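Local coordinates for protein hydrolase, haloacid dehalogenase-like family (Porphyromonas gingivalis, PDB 2I6X) that is probably a hydrolase of the haloacid dehalogenase-like superfamily, with an unidentified natural substrate, at residues E93-Y105 against G196-R208. Sequence-based numbering, arbitrary orientation. Where two conformers were deposited one is given.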
ATOM      1  N   GLU A  93      -0.836   5.834 -15.763  1.00 64.47           N
ATOM      2  CA  GLU A  93      -0.499   7.251 -15.852  1.00 65.13           C
ATOM      3  C   GLU A  93       0.127   7.826 -14.582  1.00 63.84           C
ATOM      4  O   GLU A  93       1.031   8.644 -14.674  1.00 63.65           O
ATOM      5  CB  GLU A  93      -1.646   8.109 -16.403  1.00 65.36           C
ATOM      6  CG  GLU A  93      -2.743   8.581 -15.437  1.00 67.14           C
ATOM      7  CD  GLU A  93      -3.787   9.472 -16.162  1.00 69.57           C
ATOM      8  OE1 GLU A  93      -3.475  10.662 -16.465  1.00 72.77           O
ATOM      9  OE2 GLU A  93      -4.916   8.973 -16.448  1.00 74.79           O
ATOM     10  N   LYS A  94      -0.329   7.376 -13.413  1.00 62.79           N
ATOM     11  CA  LYS A  94       0.268   7.815 -12.159  1.00 62.50           C
ATOM     12  C   LYS A  94       1.671   7.251 -11.990  1.00 62.58           C
ATOM     13  O   LYS A  94       2.544   7.933 -11.466  1.00 62.00           O
ATOM     14  CB  LYS A  94      -0.617   7.494 -10.964  1.00 62.02           C
ATOM     15  CG  LYS A  94      -1.947   8.241 -10.980  1.00 62.57           C
ATOM     16  CD  LYS A  94      -2.793   7.790  -9.804  1.00 64.78           C
ATOM     17  CE  LYS A  94      -4.213   8.335  -9.827  1.00 63.11           C
ATOM     18  NZ  LYS A  94      -4.975   7.806  -8.648  1.00 63.46           N
ATOM     19  N   PHE A  95       1.911   6.031 -12.475  1.00 62.61           N
ATOM     20  CA  PHE A  95       3.284   5.510 -12.468  1.00 62.63           C
ATOM     21  C   PHE A  95       4.200   6.265 -13.434  1.00 62.62           C
ATOM     22  O   PHE A  95       5.348   6.552 -13.101  1.00 62.14           O
ATOM     23  CB  PHE A  95       3.320   4.001 -12.710  1.00 62.12           C
ATOM     24  CG  PHE A  95       3.065   3.207 -11.479  1.00 62.37           C
ATOM     25  CD1 PHE A  95       4.073   3.038 -10.520  1.00 63.47           C
ATOM     26  CD2 PHE A  95       1.808   2.663 -11.236  1.00 62.34           C
ATOM     27  CE1 PHE A  95       3.842   2.288  -9.339  1.00 62.28           C
ATOM     28  CE2 PHE A  95       1.559   1.931 -10.058  1.00 62.30           C
ATOM     29  CZ  PHE A  95       2.587   1.737  -9.114  1.00 62.13           C
ATOM     30  N   ASP A  96       3.682   6.586 -14.619  1.00 62.47           N
ATOM     31  CA  ASP A  96       4.396   7.442 -15.552  1.00 63.46           C
ATOM     32  C   ASP A  96       4.772   8.786 -14.924  1.00 62.91           C
ATOM     33  O   ASP A  96       5.905   9.238 -15.075  1.00 62.59           O
ATOM     34  CB  ASP A  96       3.575   7.663 -16.837  1.00 64.47           C
ATOM     35  CG  ASP A  96       3.696   6.504 -17.807  1.00 67.67           C
ATOM     36  OD1 ASP A  96       4.599   5.652 -17.615  1.00 72.10           O
ATOM     37  OD2 ASP A  96       2.904   6.436 -18.767  1.00 71.48           O
ATOM     38  N   TYR A  97       3.820   9.399 -14.215  1.00 62.33           N
ATOM     39  CA  TYR A  97       4.029  10.685 -13.580  1.00 62.31           C
ATOM     40  C   TYR A  97       5.099  10.596 -12.496  1.00 62.69           C
ATOM     41  O   TYR A  97       5.954  11.459 -12.385  1.00 63.13           O
ATOM     42  CB  TYR A  97       2.729  11.235 -12.994  1.00 62.05           C
ATOM     43  CG  TYR A  97       2.967  12.493 -12.203  1.00 61.50           C
ATOM     44  CD1 TYR A  97       3.445  13.656 -12.831  1.00 62.92           C
ATOM     45  CD2 TYR A  97       2.746  12.526 -10.837  1.00 62.70           C
ATOM     46  CE1 TYR A  97       3.700  14.825 -12.099  1.00 63.26           C
ATOM     47  CE2 TYR A  97       2.993  13.696 -10.082  1.00 62.61           C
ATOM     48  CZ  TYR A  97       3.471  14.834 -10.725  1.00 63.15           C
ATOM     49  OH  TYR A  97       3.705  15.979 -10.009  1.00 62.79           O
ATOM     50  N   ILE A  98       5.031   9.544 -11.703  1.00 63.16           N
ATOM     51  CA  ILE A  98       5.990   9.283 -10.645  1.00 64.11           C
ATOM     52  C   ILE A  98       7.358   9.098 -11.290  1.00 64.05           C
ATOM     53  O   ILE A  98       8.347   9.593 -10.801  1.00 64.04           O
ATOM     54  CB  ILE A  98       5.548   8.038  -9.814  1.00 64.16           C
ATOM     55  CG1 ILE A  98       4.384   8.407  -8.908  1.00 64.67           C
ATOM     56  CG2 ILE A  98       6.660   7.459  -8.939  1.00 65.61           C
ATOM     57  CD1 ILE A  98       3.985   7.253  -8.034  1.00 68.87           C
ATOM     58  N   ASP A  99       7.397   8.404 -12.414  1.00 64.70           N
ATOM     59  CA  ASP A  99       8.650   8.182 -13.097  1.00 65.28           C
ATOM     60  C   ASP A  99       9.313   9.491 -13.538  1.00 64.76           C
ATOM     61  O   ASP A  99      10.549   9.587 -13.554  1.00 64.71           O
ATOM     62  CB  ASP A  99       8.451   7.267 -14.297  1.00 66.33           C
ATOM     63  CG  ASP A  99       9.769   6.755 -14.843  1.00 69.50           C
ATOM     64  OD1 ASP A  99      10.032   6.962 -16.049  1.00 71.53           O
ATOM     65  OD2 ASP A  99      10.558   6.179 -14.045  1.00 73.65           O
ATOM     66  N   SER A 100       8.491  10.487 -13.889  1.00 63.78           N
ATOM     67  CA  SER A 100       8.981  11.813 -14.255  1.00 62.85           C
ATOM     68  C   SER A 100       9.528  12.583 -13.060  1.00 62.85           C
ATOM     69  O   SER A 100      10.300  13.518 -13.228  1.00 62.67           O
ATOM     70  CB  SER A 100       7.892  12.634 -14.957  1.00 62.64           C
ATOM     71  OG  SER A 100       6.892  13.061 -14.062  1.00 61.92           O
ATOM     72  N   LEU A 101       9.130  12.186 -11.853  1.00 62.95           N
ATOM     73  CA  LEU A 101       9.526  12.897 -10.660  1.00 62.86           C
ATOM     74  C   LEU A 101      10.910  12.505 -10.175  1.00 63.51           C
ATOM     75  O   LEU A 101      11.493  13.211  -9.373  1.00 62.72           O
ATOM     76  CB  LEU A 101       8.510  12.663  -9.551  1.00 62.96           C
ATOM     77  CG  LEU A 101       7.141  13.313  -9.714  1.00 61.93           C
ATOM     78  CD1 LEU A 101       6.306  12.989  -8.498  1.00 61.35           C
ATOM     79  CD2 LEU A 101       7.274  14.801  -9.874  1.00 59.70           C
ATOM     80  N   ARG A 102      11.444  11.387 -10.661  1.00 64.90           N
ATOM     81  CA  ARG A 102      12.634  10.789 -10.026  1.00 66.20           C
ATOM     82  C   ARG A 102      13.909  11.619 -10.076  1.00 66.21           C
ATOM     83  O   ARG A 102      14.683  11.615  -9.111  1.00 67.37           O
ATOM     84  CB  ARG A 102      12.930   9.368 -10.515  1.00 66.74           C
ATOM     85  CG  ARG A 102      13.984   8.652  -9.627  1.00 69.21           C
ATOM     86  CD  ARG A 102      13.380   7.857  -8.455  1.00 70.64           C
ATOM     87  NE  ARG A 102      13.383   6.432  -8.785  1.00 73.46           N
ATOM     88  CZ  ARG A 102      14.113   5.511  -8.165  1.00 74.65           C
ATOM     89  NH1 ARG A 102      14.879   5.846  -7.135  1.00 75.50           N
ATOM     90  NH2 ARG A 102      14.056   4.242  -8.553  1.00 75.83           N
ATOM     91  N   PRO A 103      14.163  12.311 -11.184  1.00 65.90           N
ATOM     92  CA  PRO A 103      15.389  13.079 -11.115  1.00 65.38           C
ATOM     93  C   PRO A 103      15.336  14.278 -10.158  1.00 64.91           C
ATOM     94  O   PRO A 103      16.384  14.763  -9.752  1.00 65.07           O
ATOM     95  CB  PRO A 103      15.587  13.552 -12.562  1.00 65.71           C
ATOM     96  CG  PRO A 103      14.669  12.707 -13.391  1.00 66.32           C
ATOM     97  CD  PRO A 103      13.514  12.424 -12.498  1.00 65.94           C
ATOM     98  N   ASP A 104      14.145  14.754  -9.805  1.00 63.95           N
ATOM     99  CA  ASP A 104      14.029  15.991  -9.028  1.00 63.15           C
ATOM    100  C   ASP A 104      13.730  15.756  -7.549  1.00 62.10           C
ATOM    101  O   ASP A 104      13.839  16.658  -6.744  1.00 61.88           O
ATOM    102  CB  ASP A 104      12.954  16.906  -9.628  1.00 63.53           C
ATOM    103  CG  ASP A 104      13.329  17.451 -11.019  1.00 64.85           C
ATOM    104  OD1 ASP A 104      13.645  18.645 -11.122  1.00 66.74           O
ATOM    105  OD2 ASP A 104      13.290  16.703 -12.020  1.00 67.11           O
ATOM    106  N   TYR A 105      13.328  14.545  -7.208  1.00 61.36           N
ATOM    107  CA  TYR A 105      12.849  14.224  -5.867  1.00 60.75           C
ATOM    108  C   TYR A 105      13.339  12.851  -5.503  1.00 60.46           C
ATOM    109  O   TYR A 105      13.590  11.999  -6.384  1.00 60.18           O
ATOM    110  CB  TYR A 105      11.301  14.228  -5.792  1.00 60.42           C
ATOM    111  CG  TYR A 105      10.710  15.575  -6.089  1.00 60.53           C
ATOM    112  CD1 TYR A 105      10.628  16.553  -5.093  1.00 58.99           C
ATOM    113  CD2 TYR A 105      10.250  15.886  -7.379  1.00 61.53           C
ATOM    114  CE1 TYR A 105      10.115  17.806  -5.363  1.00 60.23           C
ATOM    115  CE2 TYR A 105       9.733  17.155  -7.677  1.00 62.39           C
ATOM    116  CZ  TYR A 105       9.678  18.121  -6.658  1.00 62.07           C
ATOM    117  OH  TYR A 105       9.172  19.387  -6.933  1.00 60.53           O
ATOM    118  N   GLY A 196      -9.263   6.269  -6.249  1.00 72.16           N
ATOM    119  CA  GLY A 196      -9.647   6.485  -7.641  1.00 72.01           C
ATOM    120  C   GLY A 196      -9.568   7.918  -8.177  1.00 72.42           C
ATOM    121  O   GLY A 196      -9.871   8.167  -9.351  1.00 71.75           O
ATOM    122  N   GLU A 197      -9.155   8.867  -7.339  1.00 72.07           N
ATOM    123  CA  GLU A 197      -9.038  10.263  -7.774  1.00 72.07           C
ATOM    124  C   GLU A 197      -7.817  10.465  -8.696  1.00 70.33           C
ATOM    125  O   GLU A 197      -6.751   9.911  -8.422  1.00 70.59           O
ATOM    126  CB  GLU A 197      -8.895  11.144  -6.536  1.00 71.86           C
ATOM    127  CG  GLU A 197      -9.051  12.651  -6.777  1.00 73.91           C
ATOM    128  CD  GLU A 197      -8.713  13.453  -5.513  1.00 75.17           C
ATOM    129  OE1 GLU A 197      -8.165  14.584  -5.632  1.00 79.63           O
ATOM    130  OE2 GLU A 197      -8.969  12.938  -4.396  1.00 79.39           O
ATOM    131  N   ASN A 198      -7.952  11.259  -9.760  1.00 68.24           N
ATOM    132  CA  ASN A 198      -6.760  11.712 -10.490  1.00 66.40           C
ATOM    133  C   ASN A 198      -6.107  12.889  -9.812  1.00 65.21           C
ATOM    134  O   ASN A 198      -6.515  14.036 -10.024  1.00 65.45           O
ATOM    135  CB  ASN A 198      -6.988  12.102 -11.961  1.00 65.58           C
ATOM    136  CG  ASN A 198      -5.648  12.495 -12.651  1.00 65.48           C
ATOM    137  OD1 ASN A 198      -4.562  12.094 -12.176  1.00 63.52           O
ATOM    138  ND2 ASN A 198      -5.713  13.272 -13.737  1.00 61.31           N
ATOM    139  N   TRP A 199      -5.069  12.610  -9.041  1.00 63.74           N
ATOM    140  CA  TRP A 199      -4.449  13.639  -8.217  1.00 62.97           C
ATOM    141  C   TRP A 199      -3.234  14.293  -8.855  1.00 62.93           C
ATOM    142  O   TRP A 199      -2.600  15.123  -8.222  1.00 63.10           O
ATOM    143  CB  TRP A 199      -4.056  13.075  -6.854  1.00 62.07           C
ATOM    144  CG  TRP A 199      -3.353  11.728  -6.892  1.00 59.98           C
ATOM    145  CD1 TRP A 199      -3.872  10.538  -6.465  1.00 59.72           C
ATOM    146  CD2 TRP A 199      -2.025  11.445  -7.359  1.00 57.51           C
ATOM    147  NE1 TRP A 199      -2.961   9.531  -6.640  1.00 60.44           N
ATOM    148  CE2 TRP A 199      -1.809  10.055  -7.171  1.00 61.12           C
ATOM    149  CE3 TRP A 199      -1.001  12.217  -7.925  1.00 55.95           C
ATOM    150  CZ2 TRP A 199      -0.590   9.416  -7.537  1.00 60.56           C
ATOM    151  CZ3 TRP A 199       0.196  11.596  -8.288  1.00 58.63           C
ATOM    152  CH2 TRP A 199       0.388  10.201  -8.103  1.00 59.21           C
ATOM    153  N   ILE A 200      -2.890  13.888 -10.076  1.00 62.66           N
ATOM    154  CA  ILE A 200      -1.713  14.415 -10.740  1.00 62.87           C
ATOM    155  C   ILE A 200      -1.740  15.940 -10.782  1.00 63.42           C
ATOM    156  O   ILE A 200      -0.781  16.555 -10.327  1.00 63.24           O
ATOM    157  CB  ILE A 200      -1.467  13.810 -12.146  1.00 62.93           C
ATOM    158  CG1 ILE A 200      -1.054  12.340 -12.021  1.00 63.45           C
ATOM    159  CG2 ILE A 200      -0.398  14.597 -12.892  1.00 61.15           C
ATOM    160  CD1 ILE A 200      -1.183  11.565 -13.339  1.00 61.71           C
ATOM    161  N   PRO A 201      -2.824  16.560 -11.322  1.00 63.98           N
ATOM    162  CA  PRO A 201      -2.825  18.044 -11.318  1.00 63.99           C
ATOM    163  C   PRO A 201      -2.609  18.706  -9.938  1.00 64.36           C
ATOM    164  O   PRO A 201      -1.803  19.636  -9.825  1.00 63.96           O
ATOM    165  CB  PRO A 201      -4.192  18.401 -11.932  1.00 64.16           C
ATOM    166  CG  PRO A 201      -4.524  17.212 -12.825  1.00 63.24           C
ATOM    167  CD  PRO A 201      -4.030  16.024 -11.998  1.00 64.00           C
ATOM    168  N   ALA A 202      -3.283  18.205  -8.900  1.00 64.87           N
ATOM    169  CA  ALA A 202      -3.175  18.773  -7.544  1.00 65.33           C
ATOM    170  C   ALA A 202      -1.781  18.609  -6.932  1.00 65.64           C
ATOM    171  O   ALA A 202      -1.266  19.519  -6.271  1.00 65.78           O
ATOM    172  CB  ALA A 202      -4.225  18.166  -6.607  1.00 65.36           C
ATOM    173  N   ILE A 203      -1.188  17.434  -7.126  1.00 65.54           N
ATOM    174  CA  ILE A 203       0.172  17.187  -6.645  1.00 64.85           C
ATOM    175  C   ILE A 203       1.208  18.047  -7.431  1.00 65.07           C
ATOM    176  O   ILE A 203       2.087  18.661  -6.819  1.00 65.11           O
ATOM    177  CB  ILE A 203       0.499  15.669  -6.637  1.00 64.23           C
ATOM    178  CG1 ILE A 203      -0.422  14.898  -5.673  1.00 63.36           C
ATOM    179  CG2 ILE A 203       1.983  15.394  -6.349  1.00 64.29           C
ATOM    180  CD1 ILE A 203      -0.586  15.468  -4.261  1.00 61.19           C
ATOM    181  N   THR A 204       1.072  18.112  -8.761  1.00 64.94           N
ATOM    182  CA  THR A 204       1.917  18.955  -9.632  1.00 64.51           C
ATOM    183  C   THR A 204       1.922  20.401  -9.126  1.00 65.64           C
ATOM    184  O   THR A 204       2.928  21.116  -9.256  1.00 65.37           O
ATOM    185  CB  THR A 204       1.418  18.937 -11.114  1.00 64.47           C
ATOM    186  OG1 THR A 204       1.167  17.590 -11.529  1.00 62.10           O
ATOM    187  CG2 THR A 204       2.431  19.567 -12.074  1.00 62.38           C
ATOM    188  N   ARG A 205       0.781  20.809  -8.558  1.00 66.46           N
ATOM    189  CA  ARG A 205       0.584  22.121  -7.943  1.00 67.47           C
ATOM    190  C   ARG A 205       1.348  22.246  -6.640  1.00 67.69           C
ATOM    191  O   ARG A 205       2.049  23.232  -6.431  1.00 67.82           O
ATOM    192  CB  ARG A 205      -0.901  22.358  -7.658  1.00 67.86           C
ATOM    193  CG  ARG A 205      -1.547  23.490  -8.431  1.00 70.49           C
ATOM    194  CD  ARG A 205      -1.827  24.683  -7.506  1.00 75.76           C
ATOM    195  NE  ARG A 205      -2.801  25.642  -8.061  1.00 78.93           N
ATOM    196  CZ  ARG A 205      -4.122  25.573  -7.875  1.00 80.36           C
ATOM    197  NH1 ARG A 205      -4.918  26.488  -8.406  1.00 79.36           N
ATOM    198  NH2 ARG A 205      -4.650  24.588  -7.147  1.00 82.30           N
ATOM    199  N   LEU A 206       1.200  21.260  -5.758  1.00 67.91           N
ATOM    200  CA  LEU A 206       1.867  21.299  -4.464  1.00 68.48           C
ATOM    201  C   LEU A 206       3.373  21.417  -4.629  1.00 68.60           C
ATOM    202  O   LEU A 206       4.018  22.157  -3.889  1.00 69.46           O
ATOM    203  CB  LEU A 206       1.535  20.067  -3.606  1.00 68.36           C
ATOM    204  CG  LEU A 206       0.134  19.907  -2.999  1.00 68.86           C
ATOM    205  CD1 LEU A 206       0.093  18.678  -2.108  1.00 68.76           C
ATOM    206  CD2 LEU A 206      -0.344  21.135  -2.215  1.00 68.36           C
ATOM    207  N   LEU A 207       3.917  20.707  -5.614  1.00 68.26           N
ATOM    208  CA  LEU A 207       5.361  20.657  -5.834  1.00 67.86           C
ATOM    209  C   LEU A 207       5.928  21.991  -6.315  1.00 68.01           C
ATOM    210  O   LEU A 207       7.111  22.264  -6.135  1.00 68.49           O
ATOM    211  CB  LEU A 207       5.728  19.512  -6.785  1.00 67.15           C
ATOM    212  CG  LEU A 207       5.274  18.122  -6.325  1.00 66.41           C
ATOM    213  CD1 LEU A 207       5.592  17.083  -7.383  1.00 64.62           C
ATOM    214  CD2 LEU A 207       5.891  17.754  -4.970  1.00 64.36           C
ATOM    215  N   ARG A 208       5.071  22.822  -6.898  1.00 68.19           N
ATOM    216  CA  ARG A 208       5.429  24.174  -7.365  0.50 68.13           C
ATOM    217  C   ARG A 208       5.787  25.149  -6.241  1.00 68.67           C
ATOM    218  O   ARG A 208       6.443  26.169  -6.471  1.00 68.78           O
ATOM    219  CB  ARG A 208       4.278  24.776  -8.175  0.50 67.51           C
ATOM    220  CG  ARG A 208       4.613  25.053  -9.618  0.50 65.81           C
ATOM    221  CD  ARG A 208       3.427  25.651 -10.341  0.50 61.82           C
ATOM    222  NE  ARG A 208       2.797  24.686 -11.240  0.50 59.89           N
ATOM    223  CZ  ARG A 208       1.504  24.381 -11.258  0.50 57.43           C
ATOM    224  NH1 ARG A 208       0.654  24.973 -10.435  0.50 57.61           N
ATOM    225  NH2 ARG A 208       1.060  23.492 -12.121  0.50 55.59           N
TER
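Glu197 offers its backbone O to the ammonium of Lys94, NZ to O 2.8 Å, the donor tilted 28° from the carbonyl plane. The same NZ also bonds to Val15 O, a carbonyl that accepts from Trp199 NE1 as well. Asn198 caps helix 200-207: its OD1 takes the N-H of Ile200 at 3.2 Å, from above the carbonyl plane. Trp199, its CG placed between backbone N and carbonyl carbon (chi1 46°), lays one indole face under the extended Lys94 chain; CE of Lys94 makes a CH-pi contact 4.0 Å from the centroid of the five-membered ring. The indole edge meets Tyr97, Trp199 CZ3 standing 3.7 Å from Tyr97 CD2. Ile200 sends CG2 over the centre of the Tyr97 ring, a second CH-pi contact, while Leu101 CG lies over the opposite face; Ile200 CD1 reaches back to Glu93 and Tyr97 CB. The Tyr97 side chain sits as a knob among Ile200, Ile203, Thr204 and Leu207, with Ile203 CG2 at its edge. Thr204 OG1 lies 3.4 Å from Tyr97 OH and donates to Ile200 O, which also accepts from Thr204 N. Leu207 closes the interface, CD1 meeting Leu101 CD2 tip to tip at 3.8 Å and CB touching Tyr105 OH. Helix segments 93-101 and 200-207 run nearly parallel (16°), packing beside strands 7-10 and 170-173 of the parallel sheet of this HAD-type Rossmann-like core. A lysine shared by two carbonyls and lying on an indole ties residues 197-199, just ahead of the C-terminal helix, to helix 92-101, whereas farther along largely apolar contacts around one tyrosine join the helices.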